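Local coordinates for SnoaL-like domain-containing protein (Kribbella flavida, PDB 4GB5) that is of unknown function but has a SnoaL-like domain of the NTF2 clan, a fold whose cone-shaped interior often holds a small molecule, and assembles as a trimer, at residues R35-P40 with V56-Y61; E46-M51 with V137-S142; T75-T80 with A95-E100; W115-F120 with S142-A147. One frame throughout, in Å; residues are numbered along the deposited sequence. Where two conformers were deposited one is given.

Contact 1 of 4, residues R35-P40 with V56-Y61; sequences RVHTDP and VPLSDY
Asp39 reaches across to the first turn of helix 58-69. Its CB lies 3.7 Å from Leu58 CB, and chi1 -170° sets CG anti to the backbone N, 3.4 Å from Leu58 CB. At the tip the two oxygens divide the work. OD1 accepts a nearly straight bond from Leu58 N (2.9 Å, 171° at the hydrogen), the donor standing well above the carboxylate plane. OD2 accepts from a water that in turn accepts from Ser59 N, and it also forms a salt bridge with Arg34. Two backbone N-H groups of the first turn are thus served by one side chain, one directly and one through water. Further along the leucine, CD1 packs on His37 CB at 3.7 Å. The edge of the Tyr61 ring points at the face of His37, planes 78° apart, a T-shaped pair whose polar ends, His37 NE2 and Tyr61 OH, share a second water. Pro40, after a cis peptide bond, sets CB 3.2 Å from Val56 O. Pro57 holds the N-cap position, and the carboxylate of Asp39 accepts from the first-turn amide that follows it, typical of an acceptor at a helix N-terminus.

Contact 2 of 4, residues E46-M51 with V137-S142; sequences ESVTGM and VKLTAS
Ser47 and Val48, on the short helix 46-49, face strand 131-145 with two different kinds of side chain. Ser47 directs its CB toward the strand, and in the conformer described, one of two, its OG, anti to the backbone N (chi1 173°), accepts from Ala141 N at 2.9 Å, with 159° at the hydrogen. The same CB rests 3.5 Å from Leu139 O, so the serine lies against the strand backbone from Leu139 O to Ala141 N. Val48 meets side chains instead: its CG2 branch touches Leu139 CD2 at 3.8 Å, the two chains running obliquely to each other, and reaches Ala141 CB at 4.0 Å. Leu139 and Ala141 therefore both meet a single methyl. A water fills in between the backbones, accepting from Ser47 N at 2.9 Å and donating to Leu139 O at 2.8 Å. Beyond the valine, Trp115 of the neighbouring strand 114-128 continues the apolar patch. Thr49 OG1 accepts from the N of Met51, a selenomethionine, in an ST turn. The chemistry is that of a short helix set against strand 131-145: a hydroxyl and a water satisfy strand groups, while methyl groups of Val48, Leu139 and Ala141 make the apolar part.

Contact 3 of 4, residues T75-T80 with A95-E100; sequences THHAIT and AHVRAE
Glu100 N donates to His76 O at 2.8 Å, almost straight at 174°, and His76 N returns a bond to Glu100 O, closing one hydrogen-bonded pair of an antiparallel hairpin. Ala78 with Arg98 and Thr80 with His96 repeat it; between them His77 with Ala99 and Ile79 with Val97 are non-hydrogen-bonded pairs.

On the face of His77 and Ile79, the side chains turn to helix 6-25. Ala99 CB sits over one face of the His77 ring, displaced toward its rim, 3.7 Å from CD2, a CH-pi contact. Ile79 and Val97 lie side by side, CG1 to CG2 4.1 Å, while Ile79 CG2 leans on Ala95 CB at 4.0 Å.

The opposite face is polar. His76 and Glu100 point the same way, ring and carboxylate planes 82° apart, with Glu100 OE1 3.7 Å from His76 CB. Arg98, extended from CG to NE, brings NH1 to 3.1 Å from Glu100 OE2 in a salt bridge. Thr80 OG1, set between its backbone N and carbonyl carbon (chi1 61°), comes 3.3 Å from His96 CB.

This face meets neighbours: Glu100 also pairs with Arg98 of the second subunit, Arg98 with Glu100 of the third, and His96 NE2 bonds Asp25 of the third. Two arginines from different chains lie close, and a phosphate ion touches the site. Glu100 carboxylates from the different chains probably offset the charge of the clustered Arg98 side chains, which makes this side of the hairpin a charged, buried trimer interface.

Contact 4 of 4, residues W115-F120 with S142-A147; sequences WLVVGF and SYQENA
A classic beta bulge interrupts the hairpin of strands 114-128 and 131-145, where Ser142 and Tyr143 both stand opposite Val118. Ser142 N donates to Val118 O at 2.8 Å, and Tyr143 N adds a weak bond to that oxygen. Val118 N completes the pairing through Tyr143 O at 3.0 Å. Val118 CG2 packs 3.5 Å from Tyr143 CB. Gly119, with positive phi (158°), passes close to Ser142, where a CB would collide with Ser142 N. Beyond the bulge the regular antiparallel register resumes: Leu116 and Glu145 exchange two backbone bonds, with their CB atoms 3.9 Å apart, and Val117 faces Gln144. This hairpin forms part of the curved sheet of the NTF2-like fold, and the face bearing Leu116, Val118 and Tyr143 is covered by the third subunit, whose Trp102 stacks on Tyr143. Across the sheet, Trp115 and Gln144 lie side by side. Trp115 NE1 donates to Gln144 OE1 at 2.8 Å, the oxygen in the plane of the indole and the donor in the plane of the amide, although the two planes are 48° apart. Trp115 CD1 brings the indole edge to 3.3 Å from Glu145 O, and Val117 CG2 sits over one ring face toward its rim.

Contacts 2, 3 and 4 share one mixed sheet. Contacts 2 and 4 both use strand 131-145, have Ser142 in common and lie about 10 Å apart between centres; contact 3 is equally far from contact 4, joined to it by backbone bonds between strands 90-102 and 114-128. Contact 1, between the chain after helix 32-36 and the start of helix 58-69, has its centre about 21 Å from that of contact 3 and 25 Å from contact 4's, on the other side of the chain's centre, yet touches contact 2 through His37 and Val137. In sequence, contact 1 closes before 3 and 4 open, while contact 2 crosses 1 and 4. Contacts 3 and 4 both meet the third subunit.

Contact 1 of 4, residues R35-P40 with V56-Y61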
loop_
_atom_site.group_PDB
_atom_site.type_symbol
_atom_site.label_atom_id
_atom_site.label_comp_id
_atom_site.label_asym_id
_atom_site.label_seq_id
_atom_site.Cartn_x
_atom_site.Cartn_y
_atom_site.Cartn_z
ATOM N N ARG A 35 1.700 13.158 18.566
ATOM C CA ARG A 35 0.947 13.694 17.439
ATOM C C ARG A 35 -0.014 12.687 16.850
ATOM O O ARG A 35 -0.908 13.030 16.065
ATOM C CB ARG A 35 1.926 14.119 16.354
ATOM C CG ARG A 35 2.872 15.180 16.907
ATOM C CD ARG A 35 3.744 15.794 15.842
ATOM N NE ARG A 35 4.716 16.688 16.474
ATOM C CZ ARG A 35 4.503 17.965 16.783
ATOM N NH1 ARG A 35 3.350 18.550 16.495
ATOM N NH2 ARG A 35 5.469 18.666 17.373
ATOM N N VAL A 36 0.195 11.409 17.159
ATOM C CA VAL A 36 -0.618 10.320 16.587
ATOM C C VAL A 36 -1.635 9.672 17.514
ATOM O O VAL A 36 -2.700 9.261 17.079
ATOM C CB VAL A 36 0.317 9.216 16.044
ATOM C CG1 VAL A 36 -0.386 7.998 15.528
ATOM C CG2 VAL A 36 1.195 9.805 14.941
ATOM N N HIS A 37 -1.266 9.564 18.784
ATOM C CA HIS A 37 -2.026 8.794 19.781
ATOM C C HIS A 37 -2.543 9.636 20.935
ATOM O O HIS A 37 -1.989 10.698 21.283
ATOM C CB HIS A 37 -1.085 7.717 20.358
ATOM C CG HIS A 37 -0.696 6.665 19.356
ATOM N ND1 HIS A 37 -1.626 5.812 18.800
ATOM C CD2 HIS A 37 0.502 6.306 18.840
ATOM C CE1 HIS A 37 -1.023 5.010 17.942
ATOM N NE2 HIS A 37 0.270 5.269 17.959
ATOM N N THR A 38 -3.618 9.145 21.528
ATOM C CA THR A 38 -4.009 9.649 22.830
ATOM C C THR A 38 -3.094 9.142 23.963
ATOM O O THR A 38 -2.295 8.214 23.798
ATOM C CB THR A 38 -5.450 9.210 23.164
ATOM O OG1 THR A 38 -5.527 7.797 23.120
ATOM C CG2 THR A 38 -6.483 9.761 22.175
ATOM N N ASP A 39 -3.213 9.778 25.132
ATOM C CA ASP A 39 -2.503 9.365 26.343
ATOM C C ASP A 39 -3.555 9.327 27.431
ATOM O O ASP A 39 -4.011 10.379 27.856
ATOM C CB ASP A 39 -1.422 10.378 26.714
ATOM C CG ASP A 39 -0.494 9.882 27.803
ATOM O OD1 ASP A 39 -0.714 8.757 28.315
ATOM O OD2 ASP A 39 0.425 10.650 28.194
ATOM N N PRO A 40 -3.919 8.129 27.912
ATOM C CA PRO A 40 -3.358 6.833 27.548
ATOM C C PRO A 40 -3.870 6.292 26.229
ATOM O O PRO A 40 -4.728 6.890 25.603
ATOM C CB PRO A 40 -3.773 5.947 28.726
ATOM C CG PRO A 40 -5.079 6.541 29.188
ATOM C CD PRO A 40 -4.917 8.021 28.993
ATOM N N VAL A 56 -2.448 1.758 28.415
ATOM C CA VAL A 56 -1.151 2.106 28.972
ATOM C C VAL A 56 -0.831 3.584 28.776
ATOM O O VAL A 56 -1.287 4.199 27.821
ATOM C CB VAL A 56 -0.004 1.271 28.363
ATOM C CG1 VAL A 56 -0.254 -0.225 28.624
ATOM C CG2 VAL A 56 0.177 1.569 26.881
ATOM N N PRO A 57 -0.048 4.168 29.695
ATOM C CA PRO A 57 0.433 5.510 29.416
ATOM C C PRO A 57 1.193 5.566 28.113
ATOM O O PRO A 57 1.939 4.645 27.755
ATOM C CB PRO A 57 1.414 5.766 30.557
ATOM C CG PRO A 57 0.892 4.925 31.679
ATOM C CD PRO A 57 0.476 3.660 30.970
ATOM N N LEU A 58 1.058 6.687 27.430
ATOM C CA LEU A 58 1.711 6.819 26.137
ATOM C C LEU A 58 3.236 6.740 26.259
ATOM O O LEU A 58 3.870 6.142 25.392
ATOM C CB LEU A 58 1.247 8.091 25.434
ATOM C CG LEU A 58 1.738 8.260 24.015
ATOM C CD1 LEU A 58 1.309 7.061 23.152
ATOM C CD2 LEU A 58 1.194 9.572 23.486
ATOM N N SER A 59 3.830 7.267 27.344
ATOM C CA SER A 59 5.280 7.224 27.444
ATOM C C SER A 59 5.771 5.775 27.635
ATOM O O SER A 59 6.849 5.417 27.177
ATOM C CB SER A 59 5.779 8.147 28.536
ATOM O OG SER A 59 5.351 7.683 29.779
ATOM N N ASP A 60 4.981 4.944 28.311
ATOM C CA ASP A 60 5.310 3.526 28.433
ATOM C C ASP A 60 5.279 2.861 27.050
ATOM O O ASP A 60 6.144 2.028 26.734
ATOM C CB ASP A 60 4.320 2.788 29.344
ATOM C CG ASP A 60 4.532 3.087 30.828
ATOM O OD1 ASP A 60 5.573 3.663 31.194
ATOM O OD2 ASP A 60 3.655 2.680 31.639
ATOM N N TYR A 61 4.233 3.148 26.284
ATOM C CA TYR A 61 4.081 2.562 24.955
ATOM C C TYR A 61 5.277 2.973 24.111
ATOM O O TYR A 61 5.886 2.151 23.437
ATOM C CB TYR A 61 2.764 3.059 24.324
ATOM C CG TYR A 61 2.571 2.733 22.877
ATOM C CD1 TYR A 61 2.705 3.717 21.917
ATOM C CD2 TYR A 61 2.263 1.441 22.479
ATOM C CE1 TYR A 61 2.520 3.407 20.566
ATOM C CE2 TYR A 61 2.077 1.128 21.153
ATOM C CZ TYR A 61 2.191 2.110 20.225
ATOM O OH TYR A 61 2.013 1.766 18.905
HETATM O O HOH W 1 2.681 3.841 17.374
HETATM O O HOH W 2 2.567 9.280 29.096
#

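Contact 2 of 4, residues E46-M51 with V137-S142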
loop_
_atom_site.group_PDB
_atom_site.type_symbol
_atom_site.label_atom_id
_atom_site.label_comp_id
_atom_site.label_asym_id
_atom_site.label_seq_id
_atom_site.Cartn_x
_atom_site.Cartn_y
_atom_site.Cartn_z
ATOM N N GLU A 46 -2.526 -8.994 20.722
ATOM C CA GLU A 46 -2.627 -10.376 21.217
ATOM C C GLU A 46 -2.506 -11.440 20.129
ATOM O O GLU A 46 -1.889 -12.485 20.339
ATOM C CB GLU A 46 -3.934 -10.563 21.982
ATOM C CG GLU A 46 -3.991 -11.901 22.701
ATOM C CD GLU A 46 -5.190 -12.021 23.632
ATOM O OE1 GLU A 46 -6.175 -11.262 23.476
ATOM O OE2 GLU A 46 -5.143 -12.895 24.529
ATOM N N SER A 47 -3.090 -11.149 18.968
ATOM C CA SER A 47 -3.030 -12.021 17.785
ATOM C C SER A 47 -1.596 -12.346 17.337
ATOM O O SER A 47 -1.352 -13.355 16.668
ATOM C CB SER A 47 -3.824 -11.398 16.637
ATOM O OG SER A 47 -3.669 -12.136 15.432
ATOM N N VAL A 48 -0.653 -11.499 17.729
ATOM C CA VAL A 48 0.752 -11.710 17.438
ATOM C C VAL A 48 1.548 -12.059 18.681
ATOM O O VAL A 48 2.419 -12.939 18.643
ATOM C CB VAL A 48 1.385 -10.478 16.835
ATOM C CG1 VAL A 48 2.886 -10.696 16.726
ATOM C CG2 VAL A 48 0.792 -10.209 15.494
ATOM N N THR A 49 1.281 -11.401 19.795
ATOM C CA THR A 49 2.140 -11.666 20.972
ATOM C C THR A 49 1.536 -12.513 22.079
ATOM O O THR A 49 2.261 -12.979 22.971
ATOM C CB THR A 49 2.594 -10.375 21.631
ATOM O OG1 THR A 49 1.472 -9.723 22.231
ATOM C CG2 THR A 49 3.264 -9.484 20.640
ATOM N N GLY A 50 0.226 -12.703 22.064
ATOM C CA GLY A 50 -0.426 -13.440 23.133
ATOM C C GLY A 50 -0.654 -12.603 24.380
ATOM O O GLY A 50 -1.274 -13.066 25.340
HETATM N N MSE A 51 -0.159 -11.371 24.368
HETATM C CA MSE A 51 -0.377 -10.444 25.476
HETATM C C MSE A 51 -1.751 -9.859 25.306
HETATM O O MSE A 51 -2.086 -9.385 24.222
HETATM C CB MSE A 51 0.652 -9.320 25.432
HETATM C CG MSE A 51 2.084 -9.769 25.644
HETATM SE SE MSE A 51 2.395 -10.458 27.435
HETATM C CE MSE A 51 1.857 -12.319 27.195
ATOM N N VAL A 137 -5.486 0.717 19.259
ATOM C CA VAL A 137 -4.876 -0.008 18.149
ATOM C C VAL A 137 -5.064 -1.497 18.387
ATOM O O VAL A 137 -4.734 -1.997 19.488
ATOM C CB VAL A 137 -3.368 0.283 18.059
ATOM C CG1 VAL A 137 -2.692 -0.498 16.938
ATOM C CG2 VAL A 137 -3.137 1.759 17.877
ATOM N N LYS A 138 -5.594 -2.186 17.401
ATOM C CA LYS A 138 -5.739 -3.623 17.483
ATOM C C LYS A 138 -5.264 -4.246 16.187
ATOM O O LYS A 138 -5.767 -3.919 15.110
ATOM C CB LYS A 138 -7.165 -4.027 17.737
ATOM C CG LYS A 138 -7.382 -5.525 17.706
ATOM C CD LYS A 138 -8.830 -5.852 17.998
ATOM C CE LYS A 138 -9.148 -7.343 17.942
ATOM N NZ LYS A 138 -10.630 -7.563 18.192
ATOM N N LEU A 139 -4.288 -5.147 16.286
ATOM C CA LEU A 139 -3.729 -5.793 15.165
ATOM C C LEU A 139 -4.163 -7.246 15.187
ATOM O O LEU A 139 -3.898 -7.924 16.155
ATOM C CB LEU A 139 -2.215 -5.717 15.258
ATOM C CG LEU A 139 -1.411 -6.584 14.301
ATOM C CD1 LEU A 139 -1.692 -6.127 12.887
ATOM C CD2 LEU A 139 0.100 -6.579 14.623
ATOM N N THR A 140 -4.788 -7.700 14.110
ATOM C CA THR A 140 -5.173 -9.104 13.903
ATOM C C THR A 140 -4.340 -9.652 12.732
ATOM O O THR A 140 -4.477 -9.198 11.598
ATOM C CB THR A 140 -6.672 -9.200 13.603
ATOM O OG1 THR A 140 -7.451 -8.701 14.699
ATOM C CG2 THR A 140 -7.074 -10.672 13.393
ATOM N N ALA A 141 -3.471 -10.625 12.984
ATOM C CA ALA A 141 -2.642 -11.185 11.931
ATOM C C ALA A 141 -3.384 -12.255 11.138
ATOM O O ALA A 141 -4.019 -13.134 11.750
ATOM C CB ALA A 141 -1.386 -11.793 12.502
ATOM N N SER A 142 -3.331 -12.171 9.818
ATOM C CA SER A 142 -3.810 -13.243 8.991
ATOM C C SER A 142 -2.713 -14.279 8.727
ATOM O O SER A 142 -3.009 -15.451 8.523
ATOM C CB SER A 142 -4.344 -12.657 7.692
ATOM O OG SER A 142 -3.313 -11.982 7.073
HETATM O O HOH W 3 -4.890 -8.909 18.571
#

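Contact 3 of 4, residues T75-T80 with A95-E100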
loop_
_atom_site.group_PDB
_atom_site.type_symbol
_atom_site.label_atom_id
_atom_site.label_comp_id
_atom_site.label_asym_id
_atom_site.label_seq_id
_atom_site.Cartn_x
_atom_site.Cartn_y
_atom_site.Cartn_z
ATOM N N THR A 75 12.333 -1.410 9.484
ATOM C CA THR A 75 11.004 -1.936 9.308
ATOM C C THR A 75 10.293 -1.163 8.212
ATOM O O THR A 75 10.694 -0.050 7.869
ATOM C CB THR A 75 10.172 -1.889 10.585
ATOM O OG1 THR A 75 10.079 -0.547 11.054
ATOM C CG2 THR A 75 10.766 -2.725 11.701
ATOM N N HIS A 76 9.221 -1.743 7.666
ATOM C CA HIS A 76 8.356 -1.042 6.741
ATOM C C HIS A 76 6.923 -1.518 6.951
ATOM O O HIS A 76 6.616 -2.702 6.826
ATOM C CB HIS A 76 8.745 -1.289 5.273
ATOM C CG HIS A 76 8.060 -0.371 4.306
ATOM N ND1 HIS A 76 8.516 0.909 4.086
ATOM C CD2 HIS A 76 6.968 -0.529 3.540
ATOM C CE1 HIS A 76 7.725 1.498 3.213
ATOM N NE2 HIS A 76 6.779 0.655 2.873
ATOM N N HIS A 77 6.067 -0.559 7.276
ATOM C CA HIS A 77 4.648 -0.790 7.415
ATOM C C HIS A 77 3.930 -0.204 6.240
ATOM O O HIS A 77 3.929 1.019 6.098
ATOM C CB HIS A 77 4.095 -0.159 8.703
ATOM C CG HIS A 77 4.581 -0.806 9.950
ATOM N ND1 HIS A 77 5.892 -0.735 10.340
ATOM C CD2 HIS A 77 3.931 -1.494 10.917
ATOM C CE1 HIS A 77 6.050 -1.393 11.480
ATOM N NE2 HIS A 77 4.867 -1.852 11.859
ATOM N N ALA A 78 3.269 -1.059 5.449
ATOM C CA ALA A 78 2.440 -0.612 4.339
ATOM C C ALA A 78 0.990 -0.774 4.762
ATOM O O ALA A 78 0.471 -1.904 4.838
ATOM C CB ALA A 78 2.753 -1.440 3.120
ATOM N N ILE A 79 0.334 0.338 5.032
ATOM C CA ILE A 79 -1.063 0.359 5.527
ATOM C C ILE A 79 -1.947 0.880 4.404
ATOM O O ILE A 79 -1.725 1.965 3.848
ATOM C CB ILE A 79 -1.183 1.201 6.793
ATOM C CG1 ILE A 79 -0.120 0.756 7.800
ATOM C CG2 ILE A 79 -2.595 1.166 7.365
ATOM C CD1 ILE A 79 -0.127 1.531 9.085
ATOM N N THR A 80 -2.958 0.085 4.064
ATOM C CA THR A 80 -3.771 0.339 2.901
ATOM C C THR A 80 -5.226 0.021 3.169
ATOM O O THR A 80 -5.575 -0.608 4.193
ATOM C CB THR A 80 -3.314 -0.560 1.731
ATOM O OG1 THR A 80 -3.461 -1.951 2.081
ATOM C CG2 THR A 80 -1.906 -0.305 1.367
ATOM N N ALA A 95 -8.267 -1.402 8.547
ATOM C CA ALA A 95 -7.303 -1.264 7.449
ATOM C C ALA A 95 -6.498 -2.524 7.272
ATOM O O ALA A 95 -6.357 -3.314 8.209
ATOM C CB ALA A 95 -6.367 -0.035 7.648
ATOM N N HIS A 96 -5.915 -2.668 6.091
ATOM C CA HIS A 96 -4.897 -3.691 5.856
ATOM C C HIS A 96 -3.520 -3.190 6.287
ATOM O O HIS A 96 -3.191 -2.001 6.136
ATOM C CB HIS A 96 -4.803 -3.975 4.361
ATOM C CG HIS A 96 -5.780 -4.971 3.837
ATOM N ND1 HIS A 96 -7.154 -4.832 3.952
ATOM C CD2 HIS A 96 -5.574 -6.149 3.194
ATOM C CE1 HIS A 96 -7.742 -5.893 3.422
ATOM N NE2 HIS A 96 -6.806 -6.706 2.955
ATOM N N VAL A 97 -2.709 -4.109 6.797
ATOM C CA VAL A 97 -1.309 -3.848 7.074
ATOM C C VAL A 97 -0.422 -4.976 6.646
ATOM O O VAL A 97 -0.708 -6.143 6.886
ATOM C CB VAL A 97 -1.078 -3.495 8.584
ATOM C CG1 VAL A 97 -1.565 -4.531 9.510
ATOM C CG2 VAL A 97 0.425 -3.202 8.855
ATOM N N ARG A 98 0.689 -4.592 6.026
ATOM C CA ARG A 98 1.799 -5.487 5.732
ATOM C C ARG A 98 3.039 -4.922 6.394
ATOM O O ARG A 98 3.521 -3.844 5.981
ATOM C CB ARG A 98 1.974 -5.599 4.222
ATOM C CG ARG A 98 3.082 -6.597 3.822
ATOM C CD ARG A 98 3.124 -6.803 2.314
ATOM N NE ARG A 98 3.919 -7.936 1.967
ATOM C CZ ARG A 98 5.241 -7.992 1.952
ATOM N NH1 ARG A 98 5.968 -6.920 2.236
ATOM N NH2 ARG A 98 5.836 -9.096 1.599
ATOM N N ALA A 99 3.559 -5.612 7.417
ATOM C CA ALA A 99 4.661 -5.054 8.227
ATOM C C ALA A 99 5.861 -5.977 8.076
ATOM O O ALA A 99 5.788 -7.149 8.442
ATOM C CB ALA A 99 4.275 -4.948 9.669
ATOM N N GLU A 100 6.943 -5.433 7.558
ATOM C CA GLU A 100 8.212 -6.125 7.380
ATOM C C GLU A 100 9.182 -5.658 8.450
ATOM O O GLU A 100 9.280 -4.461 8.698
ATOM C CB GLU A 100 8.825 -5.805 6.030
ATOM C CG GLU A 100 8.051 -6.368 4.875
ATOM C CD GLU A 100 8.429 -5.700 3.573
ATOM O OE1 GLU A 100 8.180 -4.468 3.416
ATOM O OE2 GLU A 100 8.985 -6.396 2.711
#

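Contact 4 of 4, residues W115-F120 with S142-A147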
loop_
_atom_site.group_PDB
_atom_site.type_symbol
_atom_site.label_atom_id
_atom_site.label_comp_id
_atom_site.label_asym_id
_atom_site.label_seq_id
_atom_site.Cartn_x
_atom_site.Cartn_y
_atom_site.Cartn_z
ATOM N N TRP A 115 10.989 -10.817 9.347
ATOM C CA TRP A 115 9.751 -11.191 10.000
ATOM C C TRP A 115 8.639 -10.395 9.323
ATOM O O TRP A 115 8.625 -9.169 9.338
ATOM C CB TRP A 115 9.806 -10.830 11.504
ATOM C CG TRP A 115 8.525 -11.015 12.237
ATOM C CD1 TRP A 115 7.559 -12.013 12.060
ATOM C CD2 TRP A 115 8.043 -10.195 13.312
ATOM N NE1 TRP A 115 6.529 -11.824 12.966
ATOM C CE2 TRP A 115 6.806 -10.706 13.716
ATOM C CE3 TRP A 115 8.531 -9.050 13.940
ATOM C CZ2 TRP A 115 6.075 -10.128 14.745
ATOM C CZ3 TRP A 115 7.797 -8.480 14.929
ATOM C CH2 TRP A 115 6.592 -9.037 15.354
ATOM N N LEU A 116 7.700 -11.127 8.748
ATOM C CA LEU A 116 6.545 -10.541 8.064
ATOM C C LEU A 116 5.281 -10.778 8.836
ATOM O O LEU A 116 5.000 -11.914 9.234
ATOM C CB LEU A 116 6.369 -11.185 6.671
ATOM C CG LEU A 116 5.264 -10.546 5.827
ATOM C CD1 LEU A 116 5.550 -9.136 5.432
ATOM C CD2 LEU A 116 5.057 -11.457 4.598
ATOM N N VAL A 117 4.526 -9.699 9.057
ATOM C CA VAL A 117 3.173 -9.812 9.591
ATOM C C VAL A 117 2.238 -9.182 8.597
ATOM O O VAL A 117 2.441 -8.025 8.228
ATOM C CB VAL A 117 3.031 -9.046 10.906
ATOM C CG1 VAL A 117 1.575 -9.108 11.397
ATOM C CG2 VAL A 117 3.969 -9.623 11.911
ATOM N N VAL A 118 1.213 -9.924 8.166
ATOM C CA VAL A 118 0.128 -9.354 7.373
ATOM C C VAL A 118 -1.161 -9.510 8.148
ATOM O O VAL A 118 -1.324 -10.469 8.904
ATOM C CB VAL A 118 -0.006 -9.965 5.962
ATOM C CG1 VAL A 118 1.139 -9.467 5.025
ATOM C CG2 VAL A 118 -0.061 -11.421 6.024
ATOM N N GLY A 119 -2.100 -8.604 7.925
ATOM C CA GLY A 119 -3.379 -8.690 8.602
ATOM C C GLY A 119 -4.016 -7.323 8.611
ATOM O O GLY A 119 -3.974 -6.602 7.607
ATOM N N PHE A 120 -4.660 -7.011 9.732
ATOM C CA PHE A 120 -5.575 -5.870 9.782
ATOM C C PHE A 120 -5.419 -5.077 11.057
ATOM O O PHE A 120 -5.133 -5.619 12.112
ATOM C CB PHE A 120 -7.007 -6.372 9.714
ATOM C CG PHE A 120 -7.228 -7.400 8.673
ATOM C CD1 PHE A 120 -7.099 -8.750 8.958
ATOM C CD2 PHE A 120 -7.505 -6.999 7.385
ATOM C CE1 PHE A 120 -7.244 -9.709 7.979
ATOM C CE2 PHE A 120 -7.648 -7.952 6.382
ATOM C CZ PHE A 120 -7.519 -9.317 6.684
ATOM N N SER A 142 -3.331 -12.171 9.818
ATOM C CA SER A 142 -3.810 -13.243 8.991
ATOM C C SER A 142 -2.713 -14.279 8.727
ATOM O O SER A 142 -3.009 -15.451 8.523
ATOM C CB SER A 142 -4.344 -12.657 7.692
ATOM O OG SER A 142 -3.313 -11.982 7.073
ATOM N N TYR A 143 -1.455 -13.842 8.770
ATOM C CA TYR A 143 -0.327 -14.688 8.441
ATOM C C TYR A 143 0.943 -14.036 8.981
ATOM O O TYR A 143 1.044 -12.813 9.057
ATOM C CB TYR A 143 -0.220 -14.832 6.916
ATOM C CG TYR A 143 0.658 -15.949 6.464
ATOM C CD1 TYR A 143 0.188 -17.256 6.499
ATOM C CD2 TYR A 143 1.908 -15.706 5.989
ATOM C CE1 TYR A 143 0.980 -18.321 6.064
ATOM C CE2 TYR A 143 2.734 -16.781 5.569
ATOM C CZ TYR A 143 2.259 -18.050 5.610
ATOM O OH TYR A 143 3.033 -19.108 5.170
ATOM N N GLN A 144 1.904 -14.872 9.370
ATOM C CA GLN A 144 3.231 -14.400 9.689
ATOM C C GLN A 144 4.261 -15.302 9.057
ATOM O O GLN A 144 4.070 -16.520 8.972
ATOM C CB GLN A 144 3.483 -14.408 11.188
ATOM C CG GLN A 144 2.539 -13.537 12.018
ATOM C CD GLN A 144 2.973 -13.469 13.463
ATOM O OE1 GLN A 144 4.075 -13.003 13.787
ATOM N NE2 GLN A 144 2.111 -13.933 14.341
ATOM N N GLU A 145 5.360 -14.705 8.648
ATOM C CA GLU A 145 6.534 -15.448 8.194
ATOM C C GLU A 145 7.720 -15.159 9.098
ATOM O O GLU A 145 8.005 -14.018 9.427
ATOM C CB GLU A 145 6.857 -15.057 6.768
ATOM C CG GLU A 145 7.516 -16.069 5.913
ATOM C CD GLU A 145 7.427 -15.632 4.464
ATOM O OE1 GLU A 145 8.267 -14.825 4.088
ATOM O OE2 GLU A 145 6.525 -16.109 3.722
ATOM N N ASN A 146 8.389 -16.222 9.518
ATOM C CA ASN A 146 9.556 -16.101 10.380
ATOM C C ASN A 146 9.251 -15.436 11.727
ATOM O O ASN A 146 10.065 -14.696 12.245
ATOM C CB ASN A 146 10.727 -15.418 9.669
ATOM C CG ASN A 146 11.097 -16.113 8.373
ATOM O OD1 ASN A 146 11.155 -17.351 8.325
ATOM N ND2 ASN A 146 11.303 -15.352 7.309
ATOM N N ALA A 147 8.120 -15.791 12.328
ATOM C CA ALA A 147 7.742 -15.206 13.616
ATOM C C ALA A 147 8.760 -15.521 14.705
ATOM O O ALA A 147 8.902 -14.775 15.691
ATOM C CB ALA A 147 6.380 -15.680 14.015
#